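Local coordinates for eukaryotic Translation Initiation 4E (Schistosoma mansoni, PDB 3HXI), which binds the 7-methylguanosine cap of mRNA, probably to start translation, and is bound elsewhere on its surface by a 4E-BP inhibitor peptide, at residues Gln13-Tyr18 with Phe67-Met72; Asn89-Gln94 with Leu161-Tyr166; Phe98-Leu103 with Cys122-Gln127. All blocks are in the same frame, centred on the assembly; numbering follows the deposited sequence.

Contact 1. Residues Gln13-Tyr18 with Phe67-Met72; sequences QDSWSY and FKSDIM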
# COMPACT_ATOMS: atom_id res chain seq x y z
N GLN A 13 -14.50 -2.63 -6.42
CA GLN A 13 -14.60 -3.86 -5.62
C GLN A 13 -14.68 -3.58 -4.13
O GLN A 13 -15.48 -4.20 -3.43
CB GLN A 13 -13.43 -4.81 -5.91
CG GLN A 13 -13.43 -6.06 -5.02
CD GLN A 13 -14.68 -6.92 -5.21
OE1 GLN A 13 -15.33 -6.87 -6.26
NE2 GLN A 13 -15.01 -7.71 -4.20
N ASP A 14 -13.85 -2.63 -3.65
CA ASP A 14 -13.87 -2.25 -2.25
C ASP A 14 -13.93 -0.76 -2.02
O ASP A 14 -13.51 0.03 -2.88
CB ASP A 14 -12.62 -2.79 -1.53
CG ASP A 14 -12.79 -4.22 -1.10
OD1 ASP A 14 -13.51 -4.44 -0.10
OD2 ASP A 14 -12.23 -5.12 -1.76
N SER A 15 -14.43 -0.38 -0.85
CA SER A 15 -14.27 0.96 -0.32
C SER A 15 -12.91 1.06 0.37
O SER A 15 -12.49 0.12 1.06
CB SER A 15 -15.37 1.28 0.69
OG SER A 15 -15.25 2.61 1.12
N TRP A 16 -12.24 2.19 0.17
CA TRP A 16 -10.89 2.44 0.69
C TRP A 16 -10.86 3.73 1.47
O TRP A 16 -11.59 4.68 1.16
CB TRP A 16 -9.87 2.54 -0.46
CG TRP A 16 -9.78 1.33 -1.28
CD1 TRP A 16 -10.56 1.01 -2.36
CD2 TRP A 16 -8.84 0.25 -1.14
NE1 TRP A 16 -10.19 -0.21 -2.86
CE2 TRP A 16 -9.13 -0.70 -2.14
CE3 TRP A 16 -7.79 -0.00 -0.25
CZ2 TRP A 16 -8.41 -1.88 -2.29
CZ3 TRP A 16 -7.05 -1.19 -0.40
CH2 TRP A 16 -7.38 -2.12 -1.41
N SER A 17 -10.00 3.78 2.48
CA SER A 17 -9.76 5.02 3.20
C SER A 17 -8.29 5.44 3.10
O SER A 17 -7.39 4.59 3.02
CB SER A 17 -10.21 4.91 4.65
OG SER A 17 -11.62 4.74 4.69
N TYR A 18 -8.07 6.75 3.07
CA TYR A 18 -6.75 7.31 2.82
C TYR A 18 -6.33 8.13 4.03
O TYR A 18 -7.09 8.98 4.52
CB TYR A 18 -6.82 8.18 1.57
CG TYR A 18 -5.52 8.42 0.82
CD1 TYR A 18 -4.81 9.60 0.99
CD2 TYR A 18 -5.04 7.48 -0.11
CE1 TYR A 18 -3.64 9.85 0.26
CE2 TYR A 18 -3.86 7.72 -0.83
CZ TYR A 18 -3.18 8.92 -0.63
OH TYR A 18 -2.02 9.19 -1.34
N PHE A 67 -6.00 1.94 2.89
CA PHE A 67 -6.49 0.66 3.41
C PHE A 67 -7.97 0.44 3.10
O PHE A 67 -8.74 1.39 3.07
CB PHE A 67 -6.25 0.60 4.93
CG PHE A 67 -4.86 0.12 5.28
CD1 PHE A 67 -4.65 -1.14 5.83
CD2 PHE A 67 -3.75 0.93 5.01
CE1 PHE A 67 -3.34 -1.60 6.12
CE2 PHE A 67 -2.44 0.47 5.29
CZ PHE A 67 -2.24 -0.79 5.84
N LYS A 68 -8.38 -0.82 2.90
CA LYS A 68 -9.81 -1.13 2.77
C LYS A 68 -10.47 -0.52 3.99
O LYS A 68 -9.94 -0.66 5.10
CB LYS A 68 -10.05 -2.66 2.68
CG LYS A 68 -9.50 -3.26 1.41
CD LYS A 68 -9.94 -4.69 1.16
CE LYS A 68 -9.33 -5.23 -0.12
NZ LYS A 68 -9.57 -6.69 -0.22
N SER A 69 -11.60 0.17 3.77
CA SER A 69 -12.21 1.04 4.78
C SER A 69 -12.46 0.39 6.15
O SER A 69 -12.40 1.05 7.18
CB SER A 69 -13.52 1.64 4.25
OG SER A 69 -14.43 0.62 3.88
N ASP A 70 -12.75 -0.91 6.15
CA ASP A 70 -13.02 -1.60 7.43
C ASP A 70 -11.76 -1.95 8.23
O ASP A 70 -11.85 -2.45 9.36
CB ASP A 70 -13.85 -2.86 7.19
CG ASP A 70 -15.33 -2.57 7.07
OD1 ASP A 70 -15.78 -1.53 7.61
OD2 ASP A 70 -16.05 -3.37 6.44
N ILE A 71 -10.60 -1.68 7.64
CA ILE A 71 -9.32 -2.06 8.23
C ILE A 71 -8.56 -0.82 8.66
O ILE A 71 -8.21 0.02 7.83
CB ILE A 71 -8.44 -2.84 7.22
CG1 ILE A 71 -9.22 -4.02 6.63
CG2 ILE A 71 -7.14 -3.31 7.90
CD1 ILE A 71 -8.48 -4.78 5.56
N MET A 72 -8.32 -0.70 9.96
CA MET A 72 -7.50 0.38 10.48
C MET A 72 -6.07 0.18 10.00
O MET A 72 -5.59 -0.96 9.90
CB MET A 72 -7.56 0.41 12.01
CG MET A 72 -8.85 0.98 12.56
SD MET A 72 -8.86 0.99 14.36
CE MET A 72 -8.98 -0.77 14.70
O HOH W 1 -12.80 4.02 6.97
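Strands 11-21 and 63-68 are neighbours in the antiparallel sheet of the eIF4E fold, and here Ser17 pairs with Phe67 and Trp16 with Lys68 where the second strand runs out into a beta turn. Ser17 and Phe67 form a hydrogen-bonded pair: Ser17 N reaches Phe67 O at 2.8 Å, and Phe67 N returns the bond to Ser17 O at 3.0 Å. Trp16 and Lys68 follow as a non-hydrogen-bonded pair, their CA atoms 4.3 Å apart. Beyond them Ser69 N donates to Ser15 O at 2.9 Å; this nitrogen stands above the carbonyl plane, 40° out of it, as the chain leaves the strand. Lys68 also opens a type I turn that runs to Ile71, with Ile71 N hydrogen-bonded to Lys68 O.

On one side of the sheet the Trp16 indole and the lysine chain lie alongside each other, pointing the same way. Lys68 CG sits over one face of the six-membered ring, 3.8 Å from its centroid, a CH-pi contact offset toward the rim. Beyond CG the lysine chain is extended, and its end meets Asp14. A long salt bridge of 3.5 Å links Lys68 NZ to Asp14 OD2, while the same ammonium is hydrogen-bonded to Asp118 O. The carboxylate also rests against the aliphatic chain, with OD2 of Asp14 3.3 Å from CE of Lys68.

On the other side, one water joins Ser17 OG to Ser69 O, and Thr38 of the next strand is a second partner of that hydroxyl. The whole is an antiparallel ladder between neighbouring strands of the eIF4E sheet, ending where strand 63-68 passes into a type I turn.

Contact 2. Residues Asn89-Gln94 with Leu161-Tyr166; sequences NVTARQ and LEDTIY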
# COMPACT_ATOMS: atom_id res chain seq x y z
N ASN A 89 12.05 -1.32 -1.34
CA ASN A 89 13.03 -0.29 -1.09
C ASN A 89 13.26 0.51 -2.35
O ASN A 89 13.75 -0.02 -3.36
CB ASN A 89 14.34 -0.87 -0.58
CG ASN A 89 14.21 -1.51 0.79
OD1 ASN A 89 13.54 -0.97 1.67
ND2 ASN A 89 14.84 -2.65 0.97
N VAL A 90 12.87 1.77 -2.29
CA VAL A 90 12.94 2.67 -3.44
C VAL A 90 14.39 3.01 -3.72
O VAL A 90 15.16 3.28 -2.78
CB VAL A 90 12.15 3.96 -3.16
CG1 VAL A 90 12.34 5.00 -4.28
CG2 VAL A 90 10.69 3.64 -2.96
N THR A 91 14.77 2.97 -5.00
CA THR A 91 16.09 3.39 -5.44
C THR A 91 16.07 4.84 -5.97
O THR A 91 15.01 5.38 -6.37
CB THR A 91 16.67 2.43 -6.50
OG1 THR A 91 15.93 2.53 -7.72
CG2 THR A 91 16.64 0.98 -6.00
N ALA A 92 17.25 5.47 -5.98
CA ALA A 92 17.38 6.86 -6.42
C ALA A 92 16.82 7.11 -7.82
O ALA A 92 16.31 8.18 -8.08
CB ALA A 92 18.83 7.33 -6.33
N ARG A 93 16.91 6.13 -8.73
CA ARG A 93 16.46 6.36 -10.11
C ARG A 93 14.95 6.29 -10.29
O ARG A 93 14.43 6.74 -11.30
CB ARG A 93 17.14 5.38 -11.08
CG ARG A 93 16.43 4.05 -11.21
CD ARG A 93 16.89 3.26 -12.43
NE ARG A 93 17.84 2.22 -12.06
CZ ARG A 93 18.42 1.35 -12.90
NH1 ARG A 93 18.15 1.38 -14.21
NH2 ARG A 93 19.29 0.46 -12.44
N GLN A 94 14.24 5.72 -9.31
CA GLN A 94 12.79 5.47 -9.47
C GLN A 94 11.94 6.70 -9.17
O GLN A 94 12.26 7.44 -8.26
CB GLN A 94 12.37 4.34 -8.53
CG GLN A 94 12.90 3.01 -8.92
CD GLN A 94 12.54 1.95 -7.90
OE1 GLN A 94 12.79 2.11 -6.69
NE2 GLN A 94 11.92 0.89 -8.36
N LEU A 161 9.75 -3.37 -10.91
CA LEU A 161 10.81 -3.43 -9.91
C LEU A 161 11.90 -4.41 -10.29
O LEU A 161 11.64 -5.49 -10.81
CB LEU A 161 10.25 -3.85 -8.55
CG LEU A 161 9.13 -3.03 -7.93
CD1 LEU A 161 8.76 -3.62 -6.57
CD2 LEU A 161 9.50 -1.55 -7.77
N GLU A 162 13.13 -4.02 -9.99
CA GLU A 162 14.28 -4.84 -10.30
C GLU A 162 14.87 -5.47 -9.05
O GLU A 162 15.17 -6.67 -9.03
CB GLU A 162 15.30 -4.03 -11.10
CG GLU A 162 14.92 -4.01 -12.59
CD GLU A 162 15.69 -3.00 -13.39
OE1 GLU A 162 16.94 -2.98 -13.29
OE2 GLU A 162 15.05 -2.23 -14.13
N ASP A 163 15.00 -4.68 -7.99
CA ASP A 163 15.58 -5.14 -6.75
C ASP A 163 14.64 -6.08 -6.02
O ASP A 163 13.41 -6.02 -6.20
CB ASP A 163 15.93 -3.96 -5.85
CG ASP A 163 17.05 -3.12 -6.40
OD1 ASP A 163 17.54 -3.45 -7.49
OD2 ASP A 163 17.44 -2.15 -5.75
N THR A 164 15.23 -6.93 -5.18
CA THR A 164 14.50 -7.89 -4.37
C THR A 164 13.51 -7.20 -3.45
O THR A 164 13.84 -6.19 -2.78
CB THR A 164 15.47 -8.71 -3.51
OG1 THR A 164 16.37 -9.40 -4.36
CG2 THR A 164 14.71 -9.72 -2.63
N ILE A 165 12.30 -7.74 -3.41
CA ILE A 165 11.30 -7.33 -2.42
C ILE A 165 11.15 -8.38 -1.32
O ILE A 165 11.35 -9.56 -1.57
CB ILE A 165 9.93 -6.99 -3.06
CG1 ILE A 165 9.30 -8.20 -3.78
CG2 ILE A 165 10.07 -5.79 -4.02
CD1 ILE A 165 7.82 -7.96 -4.17
N TYR A 166 10.78 -7.93 -0.12
CA TYR A 166 10.85 -8.72 1.11
C TYR A 166 9.50 -8.82 1.80
O TYR A 166 8.81 -7.81 1.99
CB TYR A 166 11.85 -8.07 2.08
CG TYR A 166 13.23 -7.90 1.48
CD1 TYR A 166 14.13 -8.98 1.42
CD2 TYR A 166 13.64 -6.66 0.95
CE1 TYR A 166 15.41 -8.82 0.86
CE2 TYR A 166 14.91 -6.49 0.39
CZ TYR A 166 15.78 -7.57 0.34
OH TYR A 166 17.02 -7.39 -0.21
O HOH W 2 12.92 -3.63 -2.78
O HOH W 3 16.01 -1.61 -3.56
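Asn89 ND2 approaches the Tyr166 ring obliquely, nearest to CE2, where the end of strand 84-89 and the loop after it meet the loop that leads into strand 166-169. Direct contacts are few. Thr91 and Asp163 meet tip to tip, the methyl CG2 of Thr91 lying a close 3.2 Å from OD2 of Asp163. Gln94 crosses Leu161 at about a right angle, with NE2 of Gln94 3.5 Å from the CD2 methyl of Leu161. The other end of that amide faces its own loop: Thr91 N donates to Gln94 OE1 at 2.7 Å, which helps hold the amide against the type I turn from Thr91 to Gln94.

Water carries the polar links. One molecule accepts from Asn89 N at 2.9 Å and donates to Thr164 O at 2.7 Å. A second donates both to Asn89 O and to Asp163 OD2, so the two backbone polar groups of Asn89 are each bridged to the other segment.

Charge adds a looser term. Arg93 NH2 and Glu162 OE1 are 4.3 Å apart, beyond a salt bridge, and the oxygen lies well out of the guanidinium plane. Such chemistry implies a hydrated surface junction, tied mostly through water.

Contact 3. Residues Phe98-Leu103 with Cys122-Gln127; sequences FLWDEL and CGAVFQ. With GTG (7-methyl-guanosine-5'-triphosphate-5'-guanosine), chain C.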
# COMPACT_ATOMS: atom_id res chain seq x y z
N PHE A 98 5.13 7.55 -9.85
CA PHE A 98 4.82 6.36 -10.67
C PHE A 98 4.59 5.13 -9.78
O PHE A 98 3.57 4.43 -9.92
CB PHE A 98 5.95 6.11 -11.69
CG PHE A 98 5.80 4.84 -12.49
CD1 PHE A 98 4.98 4.82 -13.63
CD2 PHE A 98 6.46 3.67 -12.11
CE1 PHE A 98 4.82 3.63 -14.37
CE2 PHE A 98 6.32 2.49 -12.84
CZ PHE A 98 5.50 2.46 -13.97
N LEU A 99 5.52 4.87 -8.87
CA LEU A 99 5.41 3.70 -7.99
C LEU A 99 4.10 3.71 -7.20
O LEU A 99 3.39 2.71 -7.15
CB LEU A 99 6.57 3.64 -6.98
CG LEU A 99 7.97 3.31 -7.53
CD1 LEU A 99 8.98 3.30 -6.40
CD2 LEU A 99 7.98 1.97 -8.28
N TRP A 100 3.80 4.85 -6.59
CA TRP A 100 2.57 4.98 -5.78
C TRP A 100 1.33 4.87 -6.63
O TRP A 100 0.42 4.11 -6.30
CB TRP A 100 2.57 6.30 -5.04
CG TRP A 100 1.55 6.45 -3.94
CD1 TRP A 100 0.68 7.48 -3.80
CD2 TRP A 100 1.32 5.57 -2.82
NE1 TRP A 100 -0.09 7.31 -2.65
CE2 TRP A 100 0.28 6.14 -2.04
CE3 TRP A 100 1.88 4.35 -2.40
CZ2 TRP A 100 -0.21 5.53 -0.86
CZ3 TRP A 100 1.39 3.74 -1.22
CH2 TRP A 100 0.35 4.34 -0.47
N ASP A 101 1.27 5.60 -7.74
CA ASP A 101 0.10 5.52 -8.63
C ASP A 101 -0.13 4.11 -9.20
O ASP A 101 -1.25 3.65 -9.23
CB ASP A 101 0.20 6.51 -9.79
CG ASP A 101 0.07 7.97 -9.34
OD1 ASP A 101 -0.30 8.23 -8.16
OD2 ASP A 101 0.35 8.86 -10.19
N GLU A 102 0.93 3.44 -9.64
CA GLU A 102 0.79 2.07 -10.18
C GLU A 102 0.33 1.12 -9.08
O GLU A 102 -0.50 0.21 -9.31
CB GLU A 102 2.12 1.57 -10.75
CG GLU A 102 2.57 2.29 -12.03
CD GLU A 102 1.52 2.24 -13.14
OE1 GLU A 102 0.96 1.15 -13.41
OE2 GLU A 102 1.31 3.28 -13.77
N LEU A 103 0.91 1.29 -7.90
CA LEU A 103 0.56 0.43 -6.77
C LEU A 103 -0.92 0.58 -6.42
O LEU A 103 -1.64 -0.43 -6.29
CB LEU A 103 1.46 0.69 -5.56
CG LEU A 103 1.34 -0.36 -4.42
CD1 LEU A 103 1.73 -1.75 -4.92
CD2 LEU A 103 2.15 0.05 -3.20
N CYS A 122 -4.82 -5.91 2.46
CA CYS A 122 -5.28 -4.97 3.48
C CYS A 122 -5.09 -3.53 3.03
O CYS A 122 -6.03 -2.74 3.08
CB CYS A 122 -4.53 -5.20 4.79
SG CYS A 122 -4.88 -6.82 5.51
N GLY A 123 -3.88 -3.19 2.60
CA GLY A 123 -3.61 -1.80 2.21
C GLY A 123 -2.20 -1.56 1.72
O GLY A 123 -1.40 -2.50 1.63
N ALA A 124 -1.90 -0.30 1.40
CA ALA A 124 -0.60 0.12 0.89
C ALA A 124 -0.08 1.32 1.70
O ALA A 124 -0.86 2.09 2.27
CB ALA A 124 -0.68 0.46 -0.59
N VAL A 125 1.24 1.47 1.74
CA VAL A 125 1.89 2.50 2.55
C VAL A 125 3.07 3.10 1.77
O VAL A 125 3.88 2.35 1.23
CB VAL A 125 2.45 1.92 3.87
CG1 VAL A 125 2.95 3.04 4.82
CG2 VAL A 125 1.42 1.05 4.59
N PHE A 126 3.14 4.42 1.73
CA PHE A 126 4.29 5.12 1.21
C PHE A 126 5.01 5.87 2.33
O PHE A 126 4.40 6.66 3.03
CB PHE A 126 3.89 6.12 0.13
CG PHE A 126 5.06 6.86 -0.42
CD1 PHE A 126 6.13 6.16 -0.97
CD2 PHE A 126 5.14 8.25 -0.31
CE1 PHE A 126 7.25 6.84 -1.47
CE2 PHE A 126 6.26 8.94 -0.79
CZ PHE A 126 7.30 8.25 -1.38
N GLN A 127 6.30 5.61 2.47
CA GLN A 127 7.11 6.20 3.55
C GLN A 127 8.35 6.87 2.96
O GLN A 127 9.33 6.22 2.64
CB GLN A 127 7.50 5.14 4.58
CG GLN A 127 6.30 4.47 5.22
CD GLN A 127 6.70 3.37 6.16
OE1 GLN A 127 7.31 2.38 5.74
NE2 GLN A 127 6.39 3.54 7.44
PA GTG C . 8.35 3.08 10.69
O1A GTG C . 7.97 4.52 10.46
O2A GTG C . 7.77 1.96 9.85
O3A GTG C . 9.94 2.86 10.72
PB GTG C . 11.11 3.85 10.29
O1B GTG C . 10.91 4.34 8.88
O2B GTG C . 12.40 3.12 10.66
O3B GTG C . 10.92 5.03 11.36
N9A GTG C . 4.69 1.85 14.41
C8A GTG C . 4.71 1.66 13.08
N7A GTG C . 3.58 1.01 12.72
C7X GTG C . 3.25 0.63 11.33
C5A GTG C . 2.87 0.80 13.84
C6A GTG C . 1.63 0.18 14.04
O6A GTG C . 0.95 -0.32 13.11
N1A GTG C . 1.16 0.10 15.31
C2A GTG C . 1.88 0.65 16.34
N2A GTG C . 1.44 0.59 17.61
N3A GTG C . 3.08 1.25 16.14
C4A GTG C . 3.57 1.34 14.89
O5D GTG C . 7.93 2.75 12.18
C5D GTG C . 8.46 3.54 13.23
C4D GTG C . 7.82 3.12 14.54
O4D GTG C . 6.44 3.47 14.50
C3D GTG C . 7.85 1.63 14.79
O3D GTG C . 9.10 1.22 15.33
C2D GTG C . 6.70 1.47 15.76
O2D GTG C . 7.13 1.82 17.08
C1D GTG C . 5.71 2.51 15.26
PG GTG C . 11.66 6.45 11.38
O1G GTG C . 12.22 6.85 10.05
O2G GTG C . 12.54 6.50 12.62
O5E GTG C . 10.39 7.39 11.69
C5E GTG C . 9.42 7.64 10.68
C4E GTG C . 8.38 8.62 11.19
O4E GTG C . 7.68 8.03 12.29
C3E GTG C . 8.99 9.90 11.74
O3E GTG C . 8.01 10.94 11.57
C2E GTG C . 9.16 9.63 13.23
O2E GTG C . 9.16 10.84 14.01
C1E GTG C . 7.91 8.79 13.48
N9B GTG C . 7.97 7.82 14.60
C8B GTG C . 8.99 6.81 14.46
N7B GTG C . 8.74 6.01 15.66
C5B GTG C . 7.67 6.54 16.31
C6B GTG C . 6.95 6.16 17.55
O6B GTG C . 7.36 5.16 18.18
N1B GTG C . 5.90 6.94 17.94
C2B GTG C . 5.49 8.04 17.22
N2B GTG C . 4.44 8.79 17.62
N3B GTG C . 6.10 8.43 16.07
C4B GTG C . 7.15 7.72 15.60
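Trp100 drives its indole from helix 96-108 against Ala124, Val125 and Phe126 of strand 121-127, a worked case of a helix packed on a sheet mainly through one large side chain. The two segments run antiparallel, at 173°, with their axes 9.9 Å apart. CG of Trp100 is anti to the backbone N (chi1 -167°), and the six-membered ring beyond it meets the strand. Phe126 CB lies over one face, 3.7 Å from the ring centroid and 14° off its normal, a CH-pi contact. At the edge, in the ring plane, come Ala124 C and Val125 N, and CH2 of Trp100 is 3.7 Å from Ala124 C. The Phe126 ring itself leads away, set obliquely to the indole. At the indole nitrogen, NE1 is hydrogen-bonded to Tyr18 OH, so a buried polar atom is satisfied by strand 11-21.

Asp101 and Glu102, which follow, each form a salt bridge with a basic side chain of the bound peptide. One turn after Trp100, Leu103 returns to the strand and sets CD2 3.9 Å from Ala124 CB.

Gln127, at the strand's end, donates from NE2 to the cap phosphate oxygen O2A at 3.2 Å; the same NE2 is also hydrogen-bonded to Asp63 OD2. A helix against one face of a curved antiparallel sheet, with cap bound on the other side, is typical of the eIF4E fold.

Contact 3 is buried close to the centre of the chain, contact 1 is partly buried, and contact 2 lies at the surface; contacts 1 and 2 sit on opposite sides of that centre, about 26 Å apart between centres. Contacts 1 and 3 share the sheet, since strands 63-68 and 121-127 are neighbours, and a probable backbone hydrogen bond between Lys68 N and Cys122 O joins them. Contact 2 closes a loop of chain inside which contact 3 is nested, and Leu99 packs against Val90, Gln94 and Leu161. Chemistry follows place: backbone pairing with a salt bridge in contact 1, indole and apolar packing in contact 3, and bridging waters with charges too far apart for a salt bridge in contact 2.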